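Local coordinates for SIRV1 hypothetical protein ORF119 (Sulfolobus islandicus rudivirus 1 variant xx, PDB 2X3G) that is of unassigned function but probably acts as a dimeric HUH-type Rep endonuclease that nicks viral DNA to start replication of the genome, at residues A[19-24]-A[65-70]; A[51-56]-A[111-116]. All coordinates share one frame; numbering follows the deposited sequence.

Contact 1: A[19-24]-A[65-70]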
ATOM      1  N   ILE A  19       9.710  -2.754  15.242  1.00 13.62           N
ATOM      2  CA  ILE A  19      10.638  -3.693  14.662  1.00 14.13           C
ATOM      3  C   ILE A  19      10.595  -3.620  13.135  1.00 14.77           C
ATOM      4  O   ILE A  19       9.535  -3.707  12.525  1.00 14.64           O
ATOM      5  CB  ILE A  19      10.253  -5.117  15.090  1.00 13.75           C
ATOM      6  CG1 ILE A  19       9.962  -5.179  16.599  1.00 15.97           C
ATOM      7  CG2 ILE A  19      11.318  -6.136  14.609  1.00 13.12           C
ATOM      8  CD1 ILE A  19       9.379  -6.525  17.046  1.00 14.09           C
ATOM      9  N   THR A  20      11.764  -3.440  12.524  1.00 15.82           N
ATOM     10  CA  THR A  20      11.888  -3.473  11.100  1.00 16.81           C
ATOM     11  C   THR A  20      12.735  -4.675  10.718  1.00 17.48           C
ATOM     12  O   THR A  20      13.817  -4.880  11.264  1.00 16.15           O
ATOM     13  CB  THR A  20      12.520  -2.194  10.577  1.00 18.63           C
ATOM     14  OG1 THR A  20      11.784  -1.095  11.088  1.00 20.56           O
ATOM     15  CG2 THR A  20      12.469  -2.153   9.052  1.00 20.89           C
ATOM     16  N   ILE A  21      12.238  -5.452   9.764  1.00 17.63           N
ATOM     17  CA  ILE A  21      12.908  -6.676   9.327  1.00 18.89           C
ATOM     18  C   ILE A  21      13.082  -6.583   7.820  1.00 19.92           C
ATOM     19  O   ILE A  21      12.125  -6.281   7.107  1.00 20.05           O
ATOM     20  CB  ILE A  21      12.076  -7.937   9.711  1.00 18.97           C
ATOM     21  CG1 ILE A  21      11.730  -7.910  11.199  1.00 18.81           C
ATOM     22  CG2 ILE A  21      12.804  -9.250   9.315  1.00 20.03           C
ATOM     23  CD1 ILE A  21      10.332  -7.407  11.475  1.00 18.44           C
ATOM     24  N   THR A  22      14.315  -6.780   7.352  1.00 20.12           N
ATOM     25  CA  THR A  22      14.598  -6.868   5.937  1.00 22.30           C
ATOM     26  C   THR A  22      15.317  -8.171   5.622  1.00 23.93           C
ATOM     27  O   THR A  22      16.148  -8.645   6.400  1.00 22.36           O
ATOM     28  CB  THR A  22      15.452  -5.668   5.489  1.00 22.91           C
ATOM     29  OG1 THR A  22      14.772  -4.451   5.862  1.00 24.02           O
ATOM     30  CG2 THR A  22      15.669  -5.697   3.991  1.00 27.09           C
ATOM     31  N   THR A  23      14.985  -8.765   4.477  1.00 25.97           N
ATOM     32  CA  THR A  23      15.768  -9.871   3.949  1.00 28.63           C
ATOM     33  C   THR A  23      16.195  -9.552   2.540  1.00 30.03           C
ATOM     34  O   THR A  23      15.629  -8.665   1.904  1.00 30.27           O
ATOM     35  CB  THR A  23      14.980 -11.175   3.913  1.00 29.87           C
ATOM     36  OG1 THR A  23      13.895 -11.058   2.985  1.00 32.79           O
ATOM     37  CG2 THR A  23      14.436 -11.499   5.278  1.00 28.77           C
ATOM     38  N   ASN A  24      17.184 -10.285   2.048  1.00 31.36           N
ATOM     39  CA  ASN A  24      17.596 -10.170   0.649  1.00 33.19           C
ATOM     40  C   ASN A  24      17.075 -11.336  -0.192  1.00 34.61           C
ATOM     41  O   ASN A  24      17.648 -11.667  -1.216  1.00 35.63           O
ATOM     42  CB  ASN A  24      19.127 -10.024   0.520  1.00 34.29           C
ATOM     43  CG  ASN A  24      19.894 -11.205   1.093  1.00 34.97           C
ATOM     44  OD1 ASN A  24      19.314 -12.122   1.659  1.00 35.83           O
ATOM     45  ND2 ASN A  24      21.212 -11.174   0.956  1.00 36.64           N
ATOM     46  N   TYR A  65       9.468  -5.894   6.312  1.00 23.17           N
ATOM     47  CA  TYR A  65       8.361  -5.926   7.271  1.00 22.53           C
ATOM     48  C   TYR A  65       8.543  -4.831   8.312  1.00 20.37           C
ATOM     49  O   TYR A  65       9.652  -4.567   8.736  1.00 18.27           O
ATOM     50  CB  TYR A  65       8.312  -7.247   8.048  1.00 22.95           C
ATOM     51  CG  TYR A  65       8.314  -8.547   7.268  1.00 25.28           C
ATOM     52  CD1 TYR A  65       8.935  -9.676   7.802  1.00 26.14           C
ATOM     53  CD2 TYR A  65       7.680  -8.670   6.039  1.00 26.32           C
ATOM     54  CE1 TYR A  65       8.942 -10.884   7.141  1.00 26.96           C
ATOM     55  CE2 TYR A  65       7.671  -9.870   5.367  1.00 27.77           C
ATOM     56  CZ  TYR A  65       8.309 -10.980   5.924  1.00 29.09           C
ATOM     57  OH  TYR A  65       8.314 -12.182   5.281  1.00 30.98           O
ATOM     58  N   HIS A  66       7.452  -4.217   8.735  1.00 19.29           N
ATOM     59  CA  HIS A  66       7.467  -3.320   9.894  1.00 18.95           C
ATOM     60  C   HIS A  66       6.421  -3.831  10.858  1.00 18.39           C
ATOM     61  O   HIS A  66       5.325  -4.183  10.446  1.00 18.91           O
ATOM     62  CB  HIS A  66       7.150  -1.867   9.523  1.00 19.16           C
ATOM     63  CG  HIS A  66       8.108  -1.256   8.560  1.00 22.43           C
ATOM     64  ND1 HIS A  66       9.416  -0.964   8.886  1.00 24.32           N
ATOM     65  CD2 HIS A  66       7.945  -0.873   7.274  1.00 24.36           C
ATOM     66  CE1 HIS A  66      10.016  -0.430   7.839  1.00 25.95           C
ATOM     67  NE2 HIS A  66       9.148  -0.371   6.846  1.00 26.93           N
ATOM     68  N   ILE A  67       6.764  -3.860  12.140  1.00 17.95           N
ATOM     69  CA  ILE A  67       5.902  -4.417  13.147  1.00 18.15           C
ATOM     70  C   ILE A  67       5.900  -3.518  14.374  1.00 17.70           C
ATOM     71  O   ILE A  67       6.962  -3.145  14.851  1.00 17.54           O
ATOM     72  CB  ILE A  67       6.375  -5.832  13.540  1.00 17.85           C
ATOM     73  CG1 ILE A  67       6.418  -6.761  12.324  1.00 19.37           C
ATOM     74  CG2 ILE A  67       5.457  -6.457  14.576  1.00 18.64           C
ATOM     75  CD1 ILE A  67       6.713  -8.210  12.695  1.00 20.74           C
ATOM     76  N   LEU A  68       4.708  -3.161  14.862  1.00 17.56           N
ATOM     77  CA  LEU A  68       4.563  -2.613  16.214  1.00 16.33           C
ATOM     78  C   LEU A  68       4.023  -3.670  17.148  1.00 15.81           C
ATOM     79  O   LEU A  68       3.025  -4.330  16.856  1.00 16.34           O
ATOM     80  CB  LEU A  68       3.604  -1.434  16.264  1.00 16.56           C
ATOM     81  CG  LEU A  68       4.092  -0.120  15.733  1.00 16.89           C
ATOM     82  CD1 LEU A  68       2.922   0.865  15.816  1.00 15.34           C
ATOM     83  CD2 LEU A  68       5.288   0.377  16.515  1.00 14.78           C
ATOM     84  N   VAL A  69       4.706  -3.833  18.265  1.00 14.78           N
ATOM     85  CA  VAL A  69       4.284  -4.760  19.316  1.00 14.17           C
ATOM     86  C   VAL A  69       3.977  -3.891  20.544  1.00 13.85           C
ATOM     87  O   VAL A  69       4.829  -3.153  21.019  1.00 13.09           O
ATOM     88  CB  VAL A  69       5.374  -5.802  19.621  1.00 14.71           C
ATOM     89  CG1 VAL A  69       5.008  -6.641  20.864  1.00 14.04           C
ATOM     90  CG2 VAL A  69       5.618  -6.724  18.403  1.00 15.47           C
ATOM     91  N   PHE A  70       2.745  -3.968  21.011  1.00 13.37           N
ATOM     92  CA  PHE A  70       2.323  -3.350  22.260  1.00 13.04           C
ATOM     93  C   PHE A  70       2.192  -4.424  23.330  1.00 13.03           C
ATOM     94  O   PHE A  70       1.428  -5.358  23.170  1.00 13.19           O
ATOM     95  CB  PHE A  70       0.971  -2.712  22.047  1.00 14.15           C
ATOM     96  CG  PHE A  70       0.944  -1.763  20.907  1.00 12.34           C
ATOM     97  CD1 PHE A  70       0.511  -2.178  19.644  1.00 14.57           C
ATOM     98  CD2 PHE A  70       1.353  -0.445  21.072  1.00 14.87           C
ATOM     99  CE1 PHE A  70       0.469  -1.290  18.586  1.00 14.78           C
ATOM    100  CE2 PHE A  70       1.301   0.435  20.034  1.00 15.17           C
ATOM    101  CZ  PHE A  70       0.866   0.016  18.775  1.00 14.49           C
TER

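Contact 2: A[51-56]-A[111-116]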
ATOM      1  N   PHE A  51       0.732  -4.910  15.298  1.00 16.71           N
ATOM      2  CA  PHE A  51       0.374  -4.243  14.058  1.00 17.42           C
ATOM      3  C   PHE A  51       1.507  -4.529  13.085  1.00 17.54           C
ATOM      4  O   PHE A  51       2.661  -4.371  13.447  1.00 16.42           O
ATOM      5  CB  PHE A  51       0.232  -2.749  14.308  1.00 17.87           C
ATOM      6  CG  PHE A  51      -0.206  -1.968  13.117  1.00 18.35           C
ATOM      7  CD1 PHE A  51      -1.371  -2.303  12.436  1.00 20.37           C
ATOM      8  CD2 PHE A  51       0.501  -0.854  12.706  1.00 20.10           C
ATOM      9  CE1 PHE A  51      -1.778  -1.579  11.338  1.00 21.67           C
ATOM     10  CE2 PHE A  51       0.088  -0.112  11.620  1.00 18.68           C
ATOM     11  CZ  PHE A  51      -1.051  -0.476  10.926  1.00 22.55           C
ATOM     12  N   SER A  52       1.173  -4.989  11.884  1.00 17.75           N
ATOM     13  CA  SER A  52       2.185  -5.452  10.948  1.00 18.67           C
ATOM     14  C   SER A  52       1.916  -4.937   9.558  1.00 19.64           C
ATOM     15  O   SER A  52       0.758  -4.779   9.159  1.00 19.79           O
ATOM     16  CB  SER A  52       2.237  -6.986  10.930  1.00 18.57           C
ATOM     17  OG  SER A  52       1.084  -7.559  10.309  1.00 20.79           O
ATOM     18  N   ILE A  53       3.012  -4.675   8.837  1.00 20.43           N
ATOM     19  CA  ILE A  53       2.986  -4.222   7.453  1.00 22.04           C
ATOM     20  C   ILE A  53       4.022  -5.025   6.677  1.00 22.77           C
ATOM     21  O   ILE A  53       5.158  -5.157   7.127  1.00 21.47           O
ATOM     22  CB  ILE A  53       3.384  -2.726   7.346  1.00 21.75           C
ATOM     23  CG1 ILE A  53       2.508  -1.858   8.251  1.00 22.80           C
ATOM     24  CG2 ILE A  53       3.297  -2.250   5.897  1.00 24.27           C
ATOM     25  CD1 ILE A  53       1.087  -1.802   7.812  1.00 24.05           C
ATOM     26  N   LYS A  54       3.627  -5.590   5.541  1.00 24.85           N
ATOM     27  CA  LYS A  54       4.582  -6.125   4.565  1.00 26.89           C
ATOM     28  C   LYS A  54       4.640  -5.130   3.413  1.00 28.53           C
ATOM     29  O   LYS A  54       3.605  -4.820   2.807  1.00 28.37           O
ATOM     30  CB  LYS A  54       4.154  -7.512   4.057  1.00 27.94           C
ATOM     31  CG  LYS A  54       4.961  -8.054   2.867  1.00 29.78           C
ATOM     32  CD  LYS A  54       4.264  -9.250   2.216  1.00 32.35           C
ATOM     33  CE  LYS A  54       5.026  -9.803   1.023  1.00 35.76           C
ATOM     34  NZ  LYS A  54       4.365  -9.522  -0.290  1.00 39.61           N
ATOM     35  N   GLU A  55       5.842  -4.626   3.122  1.00 29.00           N
ATOM     36  CA  GLU A  55       6.056  -3.714   2.001  1.00 31.12           C
ATOM     37  C   GLU A  55       6.507  -4.510   0.804  1.00 33.45           C
ATOM     38  O   GLU A  55       7.504  -5.216   0.889  1.00 33.27           O
ATOM     39  CB  GLU A  55       7.141  -2.679   2.311  1.00 30.56           C
ATOM     40  CG  GLU A  55       6.810  -1.731   3.434  1.00 28.99           C
ATOM     41  CD  GLU A  55       7.735  -0.529   3.476  1.00 29.52           C
ATOM     42  OE1 GLU A  55       8.843  -0.600   2.891  1.00 32.73           O
ATOM     43  OE2 GLU A  55       7.351   0.491   4.093  1.00 28.54           O
ATOM     44  N   THR A  56       5.783  -4.390  -0.308  1.00 35.94           N
ATOM     45  CA  THR A  56       6.174  -5.034  -1.561  1.00 38.36           C
ATOM     46  C   THR A  56       6.496  -3.980  -2.613  1.00 40.58           C
ATOM     47  O   THR A  56       5.600  -3.364  -3.179  1.00 42.25           O
ATOM     48  CB  THR A  56       5.081  -5.992  -2.096  1.00 40.28           C
ATOM     49  OG1 THR A  56       5.442  -6.458  -3.407  1.00 43.82           O
ATOM     50  CG2 THR A  56       3.729  -5.310  -2.177  1.00 40.33           C
ATOM     51  N   LYS A 111       3.843   4.270   4.535  1.00 24.46           N
ATOM     52  CA  LYS A 111       4.240   5.141   3.428  1.00 26.34           C
ATOM     53  C   LYS A 111       4.066   4.491   2.048  1.00 26.71           C
ATOM     54  O   LYS A 111       3.827   5.188   1.065  1.00 28.37           O
ATOM     55  CB  LYS A 111       5.679   5.648   3.621  1.00 26.16           C
ATOM     56  CG  LYS A 111       6.757   4.633   3.331  1.00 27.61           C
ATOM     57  CD  LYS A 111       8.107   5.083   3.920  1.00 27.77           C
ATOM     58  CE  LYS A 111       9.084   3.936   4.034  1.00 27.44           C
ATOM     59  NZ  LYS A 111       8.643   2.812   4.953  1.00 24.45           N
ATOM     60  N   THR A 112       4.195   3.167   1.958  1.00 25.36           N
ATOM     61  CA  THR A 112       4.023   2.488   0.665  1.00 27.00           C
ATOM     62  C   THR A 112       2.565   2.090   0.408  1.00 27.45           C
ATOM     63  O   THR A 112       2.262   1.523  -0.641  1.00 28.96           O
ATOM     64  CB  THR A 112       4.899   1.212   0.536  1.00 26.77           C
ATOM     65  OG1 THR A 112       4.399   0.204   1.413  1.00 23.84           O
ATOM     66  CG2 THR A 112       6.382   1.493   0.844  1.00 25.18           C
ATOM     67  N   LYS A 113       1.680   2.404   1.355  1.00 27.00           N
ATOM     68  CA  LYS A 113       0.291   1.940   1.334  1.00 27.72           C
ATOM     69  C   LYS A 113      -0.709   3.055   1.019  1.00 29.62           C
ATOM     70  O   LYS A 113      -1.925   2.855   1.107  1.00 30.02           O
ATOM     71  CB  LYS A 113      -0.034   1.290   2.682  1.00 25.62           C
ATOM     72  CG  LYS A 113       0.908   0.160   3.093  1.00 23.70           C
ATOM     73  CD  LYS A 113       0.846  -1.017   2.152  1.00 23.72           C
ATOM     74  CE  LYS A 113       1.736  -2.187   2.594  1.00 21.75           C
ATOM     75  NZ  LYS A 113       1.725  -3.275   1.580  1.00 21.59           N
ATOM     76  N   LYS A 114      -0.199   4.220   0.627  1.00 22.98           N
ATOM     77  CA  LYS A 114      -1.037   5.381   0.379  1.00 23.81           C
ATOM     78  C   LYS A 114      -1.108   5.583  -1.134  1.00 22.72           C
ATOM     79  O   LYS A 114      -0.980   4.630  -1.892  1.00 21.67           O
ATOM     80  CB  LYS A 114      -0.456   6.613   1.092  1.00 24.15           C
ATOM     81  CG  LYS A 114      -0.513   6.548   2.615  1.00 27.11           C
ATOM     82  CD  LYS A 114      -0.012   7.857   3.197  1.00 28.00           C
ATOM     83  CE  LYS A 114      -1.088   8.948   3.189  1.00 31.65           C
ATOM     84  NZ  LYS A 114      -2.121   8.711   4.232  1.00 34.16           N
ATOM     85  N   ASP A 115      -1.310   6.824  -1.559  1.00 22.95           N
ATOM     86  CA  ASP A 115      -1.340   7.177  -2.971  1.00 23.57           C
ATOM     87  C   ASP A 115      -2.430   6.414  -3.706  1.00 23.16           C
ATOM     88  O   ASP A 115      -2.243   5.967  -4.833  1.00 22.90           O
ATOM     89  CB  ASP A 115       0.020   6.966  -3.630  1.00 23.34           C
ATOM     90  CG  ASP A 115       1.133   7.732  -2.941  1.00 26.27           C
ATOM     91  OD1 ASP A 115       1.079   8.974  -2.894  1.00 30.01           O
ATOM     92  OD2 ASP A 115       2.080   7.094  -2.471  1.00 28.29           O
ATOM     93  N   ILE A 116      -3.578   6.302  -3.046  1.00 23.75           N
ATOM     94  CA  ILE A 116      -4.802   5.766  -3.625  1.00 23.75           C
ATOM     95  C   ILE A 116      -5.813   6.914  -3.674  1.00 24.44           C
ATOM     96  O   ILE A 116      -6.138   7.496  -2.634  1.00 23.99           O
ATOM     97  CB  ILE A 116      -5.379   4.639  -2.752  1.00 23.70           C
ATOM     98  CG1 ILE A 116      -4.372   3.494  -2.585  1.00 23.23           C
ATOM     99  CG2 ILE A 116      -6.671   4.112  -3.351  1.00 24.27           C
ATOM    100  CD1 ILE A 116      -4.729   2.543  -1.452  1.00 24.04           C
TER
HETATM  101  O   HOH W   1       4.823   1.048   3.996  1.00 20.32           O
HETATM  102  O   HOH W   2       4.017  -2.070  -0.165  1.00 20.72           O

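Contact 1: A[19-24]-A[65-70]
I21 meets Y65 and I67 on one face of the central antiparallel sheet, while T20 meets H66 on the other. Strands 15-22 and 64-71 are neighbours here. I19 with I67 and I21 with Y65 are hydrogen-bonded pairs, each joined by two backbone bonds. T20 with H66, between them, is the non-hydrogen-bonded pair.

Followed outward, I21 begins with CB, 4.1 Å from Y65 CD1. Its CG2, anti to the backbone N, lies beside the same ring atom. CG1 stands beside the backbone N, and an unusual chi2 of 99° sets CD1. This methyl reaches two neighbours. It lies 4.0 Å from Y65 CB and 3.9 Å from I67 CD1. Further along, I19 CD1 is 4.0 Å from V69 CG2. Helix 30-44 packs on this apolar face: F37 touches I19 and V69, and F34 meets the Y65 ring edge-to-face. Y65 OH is hydrogen-bonded to T30 OG1.

On the opposite face T20 and H66 lie side by side and point the same way. T20 OG1 sits at the edge of the imidazole, in its plane, and shares a 3.2 Å hydrogen bond with H66 ND1. T20 CG2 comes obliquely against the ring, close to CE1. Y108 and M109 of helix 99-109 also meet H66.

H64, Y65 and H66 follow the His-hydrophobic-His pattern of HUH endonucleases, in which the two histidines hold a metal ion; by analogy H66 is probably a metal ligand and the nearby Y108 possibly the nucleophile. The long bond to T20 probably helps to fix the rotation of the ring. It thus makes T20 a probable second-shell residue; if a metal binds, NE2 would be the likelier ligand atom, since ND1 faces T20.

Contact 2: A[51-56]-A[111-116]
K111 crosses E55 at about a right angle and closes a salt bridge with it. Its NZ lies 2.8 Å from E55 OE2 and meets the syn lone pair. The lysine chain turns at chi4 (-62°). The same NZ is hydrogen-bonded to Y108 O, and K111 makes a cation-pi contact with the Y108 ring.

T112 comes next. Its CG2 touches E55 OE2 at 3.5 Å. A water accepts the T112 backbone N-H and donates to E55 OE2 at 2.6 Å. A second water bridges T112 OG1, T56 N and K113 NZ.

K113 bends at chi2 (-64°) and is extended beyond. Its CE rests on I53 CG2 at 3.7 Å, the two side chains sliding past each other in opposite directions. NZ then donates to K54 O over 2.7 Å, in the carbonyl plane. It also hydrogen-bonds to T112 O and K114 O of the second subunit, whose strand continues the sheet beyond 51-53.

The K113 ammonium is therefore gripped by carbonyls of both chains, which would help to compensate its buried charge. E55 OE2 takes bonds from K111 and a water, and this probably fixes the carboxylate beside the likely nuclease site.

How the contacts relate
The two contacts lie on adjoining parts of one sheet, their centres about 12 Å apart. Strand 64-71 joins them: one edge pairs with 15-22 in contact 1, the other with 49-55, which carries contact 2. Probable backbone hydrogen bonds link the two, L68 N to F51 O at 2.8 Å and I53 N to H66 O at 2.9 Å. Side chains meet at the presumed active site. H66 NE2 packs 3.4 Å from E55 OE2, so the histidine of contact 1 and the carboxylate of contact 2 are neighbours. Y108 lies by both H66 and K111. Contact 1 is buried in the subunit core; contact 2 continues to the dimer interface.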